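Local coordinates for protein bottromycin amidohydrolase (Streptomyces purpureus, PDB 6I5S) that probably hydrolyses an amide of a thiazoline-bearing intermediate, using a two-zinc centre, as the gatekeeping amidohydrolase step of bottromycin biosynthesis, at residues V274-R279 with G346-P352; T286-V292 with A456-P460. Residues are numbered along the deposited sequence.

Contact 1 (V274-R279 with G346-P352)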
loop_
_atom_site.group_PDB
_atom_site.type_symbol
_atom_site.label_atom_id
_atom_site.label_comp_id
_atom_site.label_asym_id
_atom_site.label_seq_id
_atom_site.Cartn_x
_atom_site.Cartn_y
_atom_site.Cartn_z
ATOM N N VAL A 274 -1.973 -5.100 9.124
ATOM C CA VAL A 274 -2.593 -3.923 9.760
ATOM C C VAL A 274 -4.101 -3.918 9.581
ATOM O O VAL A 274 -4.836 -3.476 10.480
ATOM C CB VAL A 274 -1.964 -2.625 9.226
ATOM C CG1 VAL A 274 -2.127 -2.487 7.703
ATOM C CG2 VAL A 274 -2.520 -1.388 9.970
ATOM N N ALA A 275 -4.589 -4.400 8.438
ATOM C CA ALA A 275 -6.041 -4.472 8.207
ATOM C C ALA A 275 -6.706 -5.605 8.992
ATOM O O ALA A 275 -7.802 -5.427 9.549
ATOM C CB ALA A 275 -6.301 -4.626 6.682
ATOM N N TRP A 276 -6.099 -6.790 9.006
ATOM C CA TRP A 276 -6.549 -7.850 9.931
ATOM C C TRP A 276 -6.667 -7.332 11.366
ATOM O O TRP A 276 -7.666 -7.566 12.048
ATOM C CB TRP A 276 -5.566 -9.007 9.890
ATOM C CG TRP A 276 -5.741 -10.055 8.824
ATOM C CD1 TRP A 276 -4.965 -10.208 7.692
ATOM C CD2 TRP A 276 -6.703 -11.102 8.811
ATOM N NE1 TRP A 276 -5.376 -11.324 6.990
ATOM C CE2 TRP A 276 -6.437 -11.900 7.657
ATOM C CE3 TRP A 276 -7.729 -11.495 9.691
ATOM C CZ2 TRP A 276 -7.180 -13.045 7.346
ATOM C CZ3 TRP A 276 -8.454 -12.649 9.388
ATOM C CH2 TRP A 276 -8.187 -13.397 8.199
ATOM N N ARG A 277 -5.621 -6.659 11.838
ATOM C CA ARG A 277 -5.600 -6.115 13.199
ATOM C C ARG A 277 -6.763 -5.160 13.419
ATOM O O ARG A 277 -7.463 -5.225 14.417
ATOM C CB ARG A 277 -4.263 -5.396 13.407
ATOM C CG ARG A 277 -4.004 -4.766 14.804
ATOM C CD ARG A 277 -3.608 -5.842 15.847
ATOM N NE ARG A 277 -2.376 -6.496 15.430
ATOM C CZ ARG A 277 -1.908 -7.598 16.035
ATOM N NH1 ARG A 277 -0.799 -8.169 15.611
ATOM N NH2 ARG A 277 -2.568 -8.151 17.036
ATOM N N ALA A 278 -6.987 -4.243 12.480
ATOM C CA ALA A 278 -8.094 -3.307 12.657
ATOM C C ALA A 278 -9.454 -3.986 12.640
ATOM O O ALA A 278 -10.355 -3.561 13.366
ATOM C CB ALA A 278 -8.004 -2.209 11.566
ATOM N N ARG A 279 -9.637 -5.075 11.871
ATOM C CA ARG A 279 -10.928 -5.766 11.838
ATOM C C ARG A 279 -11.274 -6.477 13.140
ATOM O O ARG A 279 -12.447 -6.820 13.357
ATOM C CB ARG A 279 -10.956 -6.781 10.669
ATOM C CG ARG A 279 -10.874 -6.146 9.270
ATOM C CD ARG A 279 -10.626 -7.191 8.145
ATOM N NE ARG A 279 -10.112 -6.615 6.885
ATOM C CZ ARG A 279 -9.360 -7.263 5.983
ATOM N NH1 ARG A 279 -8.991 -8.533 6.156
ATOM N NH2 ARG A 279 -8.941 -6.624 4.912
ATOM N N GLY A 346 1.265 -3.883 2.322
ATOM C CA GLY A 346 0.027 -3.261 1.911
ATOM C C GLY A 346 -0.880 -3.115 3.117
ATOM O O GLY A 346 -0.724 -3.817 4.115
ATOM N N THR A 347 -1.857 -2.204 3.005
ATOM C CA THR A 347 -2.597 -1.766 4.182
ATOM C C THR A 347 -4.100 -1.969 4.141
ATOM O O THR A 347 -4.721 -1.995 5.212
ATOM C CB THR A 347 -2.364 -0.274 4.439
ATOM O OG1 THR A 347 -2.856 0.514 3.344
ATOM C CG2 THR A 347 -0.889 -0.017 4.664
ATOM N N ASP A 348 -4.707 -2.052 2.956
ATOM C CA ASP A 348 -6.162 -1.925 2.833
ATOM C C ASP A 348 -6.640 -0.608 3.431
ATOM O O ASP A 348 -7.744 -0.516 3.974
ATOM C CB ASP A 348 -6.884 -3.135 3.470
ATOM C CG ASP A 348 -7.919 -3.780 2.562
ATOM O OD1 ASP A 348 -8.237 -3.275 1.487
ATOM O OD2 ASP A 348 -8.413 -4.844 2.956
ATOM N N CYS A 349 -5.819 0.441 3.297
ATOM C CA CYS A 349 -6.193 1.743 3.821
ATOM C C CYS A 349 -7.521 2.161 3.239
ATOM O O CYS A 349 -7.841 1.924 2.063
ATOM C CB CYS A 349 -5.103 2.791 3.607
ATOM S SG CYS A 349 -4.625 3.120 1.859
ATOM N N GLY A 350 -8.288 2.851 4.061
ATOM C CA GLY A 350 -9.684 3.126 3.780
ATOM C C GLY A 350 -10.634 2.287 4.598
ATOM O O GLY A 350 -11.735 2.730 4.892
ATOM N N ASN A 351 -10.232 1.071 4.943
ATOM C CA ASN A 351 -10.967 0.277 5.926
ATOM C C ASN A 351 -10.981 1.027 7.252
ATOM O O ASN A 351 -10.094 1.868 7.513
ATOM C CB ASN A 351 -10.303 -1.077 6.143
ATOM C CG ASN A 351 -10.604 -2.082 5.059
ATOM O OD1 ASN A 351 -11.074 -1.720 4.007
ATOM N ND2 ASN A 351 -10.275 -3.351 5.305
ATOM N N PRO A 352 -11.967 0.759 8.119
ATOM C CA PRO A 352 -12.052 1.538 9.353
ATOM C C PRO A 352 -10.772 1.548 10.178
ATOM O O PRO A 352 -10.180 0.505 10.465
ATOM C CB PRO A 352 -13.211 0.873 10.073
ATOM C CG PRO A 352 -14.129 0.357 8.945
ATOM C CD PRO A 352 -13.159 -0.116 7.932
HETATM O O HOH W 1 -9.431 -3.514 8.122
#
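Packing of a helix against a metal-bearing loop is exemplified by helix 273-280, which meets the loop 346-352 through residues three and four apart. Val-274 comes first: its CG1 lies 3.6 Å from Thr-347 CA, an apolar contact beside the ST turn in which Cys-349 N donates to Thr-347 OG1, a hydroxyl also hydrogen-bonded to Asp-92 OD1 of strand 84-95. One residue on, the small Ala-275 allows close approach, its CB 3.4 Å from Thr-347 O and 3.6 Å from Asp-348 CB, while a water bridges Ala-275 O to Asn-351 ND2. Ala-278, a turn later, sets its CB 3.6 Å from Pro-352 O, beyond the type II beta turn from Asp-348 to Asn-351, where Gly-350 takes a positive phi. Arg-279 closes the series, its NH2 forming a salt bridge of 2.7 Å with Asp-348 OD2. OD1 binds zinc with His-94 and His-96, so Asp-348 is shared between metal and arginine; the carboxylated lysine and a second zinc on His-210 and His-229 complete a binuclear centre of the amidohydrolase superfamily. Trp-276 and Arg-277 turn elsewhere, both meeting helix 316-338, while Val-274 and Thr-347 reach helix 358-369 and Cys-349 packs on strand 84-95.

Contact 2 (T286-V292 with A456-P460)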
loop_
_atom_site.group_PDB
_atom_site.type_symbol
_atom_site.label_atom_id
_atom_site.label_comp_id
_atom_site.label_asym_id
_atom_site.label_seq_id
_atom_site.Cartn_x
_atom_site.Cartn_y
_atom_site.Cartn_z
ATOM N N THR A 286 -4.430 -0.613 16.847
ATOM C CA THR A 286 -5.280 0.136 15.915
ATOM C C THR A 286 -5.623 1.506 16.480
ATOM O O THR A 286 -5.738 2.486 15.718
ATOM C CB THR A 286 -6.555 -0.685 15.625
ATOM O OG1 THR A 286 -6.185 -1.932 15.043
ATOM C CG2 THR A 286 -7.531 0.030 14.661
ATOM N N ARG A 287 -5.845 1.555 17.792
ATOM C CA ARG A 287 -6.091 2.772 18.552
ATOM C C ARG A 287 -7.234 3.600 17.960
ATOM O O ARG A 287 -7.075 4.782 17.666
ATOM C CB ARG A 287 -4.819 3.602 18.672
ATOM C CG ARG A 287 -3.572 2.727 18.928
ATOM C CD ARG A 287 -2.754 3.128 20.058
ATOM N NE ARG A 287 -2.510 4.551 20.126
ATOM C CZ ARG A 287 -2.938 5.362 21.079
ATOM N NH1 ARG A 287 -3.629 4.887 22.114
ATOM N NH2 ARG A 287 -2.647 6.661 20.989
ATOM N N PRO A 288 -8.409 3.003 17.799
ATOM C CA PRO A 288 -9.551 3.810 17.388
ATOM C C PRO A 288 -9.781 4.921 18.409
ATOM O O PRO A 288 -9.661 4.720 19.615
ATOM C CB PRO A 288 -10.705 2.806 17.341
ATOM C CG PRO A 288 -10.299 1.744 18.252
ATOM C CD PRO A 288 -8.814 1.631 18.136
ATOM N N SER A 289 -10.132 6.100 17.915
ATOM C CA SER A 289 -10.313 7.244 18.788
ATOM C C SER A 289 -11.187 8.255 18.075
ATOM O O SER A 289 -11.361 8.207 16.854
ATOM C CB SER A 289 -8.965 7.874 19.158
ATOM O OG SER A 289 -8.288 8.343 17.982
ATOM N N ARG A 290 -11.709 9.193 18.860
ATOM C CA ARG A 290 -12.431 10.327 18.289
ATOM C C ARG A 290 -11.535 11.131 17.364
ATOM O O ARG A 290 -12.003 11.671 16.360
ATOM C CB ARG A 290 -12.973 11.225 19.405
ATOM C CG ARG A 290 -13.653 12.511 18.936
ATOM C CD ARG A 290 -14.090 13.408 20.116
ATOM N NE ARG A 290 -14.997 12.712 21.038
ATOM C CZ ARG A 290 -14.680 12.285 22.262
ATOM N NH1 ARG A 290 -13.466 12.484 22.765
ATOM N NH2 ARG A 290 -15.594 11.656 22.997
ATOM N N ALA A 291 -10.244 11.232 17.678
ATOM C CA ALA A 291 -9.374 12.041 16.830
ATOM C C ALA A 291 -9.210 11.401 15.460
ATOM O O ALA A 291 -9.281 12.090 14.442
ATOM C CB ALA A 291 -8.015 12.244 17.514
ATOM N N VAL A 292 -9.052 10.061 15.406
ATOM C CA VAL A 292 -8.901 9.415 14.108
ATOM C C VAL A 292 -10.204 9.474 13.326
ATOM O O VAL A 292 -10.197 9.673 12.112
ATOM C CB VAL A 292 -8.398 7.971 14.259
ATOM C CG1 VAL A 292 -8.305 7.341 12.870
ATOM C CG2 VAL A 292 -7.072 7.954 14.874
ATOM N N ALA A 456 4.011 10.393 14.221
ATOM C CA ALA A 456 3.181 9.584 15.098
ATOM C C ALA A 456 2.241 8.748 14.228
ATOM O O ALA A 456 1.670 9.255 13.246
ATOM C CB ALA A 456 2.372 10.474 16.027
ATOM N N LEU A 457 2.069 7.491 14.578
ATOM C CA LEU A 457 1.220 6.658 13.737
ATOM C C LEU A 457 -0.239 6.751 14.129
ATOM O O LEU A 457 -1.101 6.215 13.411
ATOM C CB LEU A 457 1.689 5.200 13.805
ATOM C CG LEU A 457 3.143 5.003 13.345
ATOM C CD1 LEU A 457 3.484 3.498 13.341
ATOM C CD2 LEU A 457 3.465 5.639 11.990
ATOM N N ASP A 458 -0.514 7.375 15.278
ATOM C CA ASP A 458 -1.838 7.575 15.819
ATOM C C ASP A 458 -1.795 8.891 16.570
ATOM O O ASP A 458 -0.761 9.223 17.152
ATOM C CB ASP A 458 -2.233 6.483 16.815
ATOM C CG ASP A 458 -2.308 5.130 16.179
ATOM O OD1 ASP A 458 -3.311 4.925 15.467
ATOM O OD2 ASP A 458 -1.377 4.313 16.392
ATOM N N PRO A 459 -2.893 9.630 16.619
ATOM C CA PRO A 459 -2.919 10.866 17.436
ATOM C C PRO A 459 -2.795 10.552 18.919
ATOM O O PRO A 459 -3.584 9.766 19.457
ATOM C CB PRO A 459 -4.273 11.500 17.081
ATOM C CG PRO A 459 -5.056 10.461 16.337
ATOM C CD PRO A 459 -4.107 9.451 15.810
ATOM N N PRO A 460 -1.775 11.104 19.605
ATOM C CA PRO A 460 -1.616 10.854 21.049
ATOM C C PRO A 460 -2.685 11.519 21.900
ATOM O O PRO A 460 -3.779 11.764 21.402
ATOM C CB PRO A 460 -0.238 11.453 21.365
ATOM C CG PRO A 460 0.467 11.578 20.014
ATOM C CD PRO A 460 -0.626 11.852 19.046
#
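Pro-459 lays its ring over the first turn of helix 290-295, where its CG is 3.6 Å from Ala-291 CB and its CD 3.5 Å from Val-292 CG2. The motif it meets is an N-capped helix start: Ser-289, at the N-cap position, accepts a hydrogen bond from Val-292 N through its OG at 3.2 Å. A capped first turn satisfies a backbone NH locally and can still offer its aliphatic side chains to another part of the chain, and this contact illustrates the principle with a tail that has no regular secondary structure. Both apolar side-chain contacts fall on the Pro-459 ring, and Ser-289 OG itself comes within 4.2 Å of Pro-459 CG.

Polar groups lie at the other end of the contact. Asp-458 points its CB toward the 286-292 segment, but its carboxylate is held chiefly by a salt bridge from OD1 to Lys-362 of helix 358-369; toward Arg-287 there is a long salt bridge, with NE 3.9 Å from OD2. The aliphatic part of the arginine comes somewhat closer, CG standing 3.7 Å from Asp-458 OD2. No hydrogen bond joins the two segments, so the fit relies on packing and charge. Far from the zinc site, this is structural packing that brings the last modelled residues against the loop and helix start after helix 273-280. At the outer edge, the guanidinium of Arg-287 passes along the tail, its NH2 3.6 Å from Pro-459 O and 4.3 Å from Pro-460 CA.

Overall arrangement
Followed from the N terminus, the chain reaches helix 273-280 first and then, after a short connection, the start of helix 290-295. Contact 1 closes a largely helical excursion of 66 residues by bringing the zinc-site loop 346-352 back against helix 273-280. Contact 2 opens within that excursion and closes after 163 intervening residues, at the end of the modelled chain, so the two closures cross. Their centres lie 14 Å apart, and they touch where Thr-286 OG1, hydrogen-bonded to Glu-282, packs 3.4 Å from Ala-278 CA. Lys-362 of helix 358-369 serves both, packing on Val-274 and pairing with Asp-458. Thus helix 273-280 is tied to the metal-site loop, and helix 290-295 to the last modelled residues.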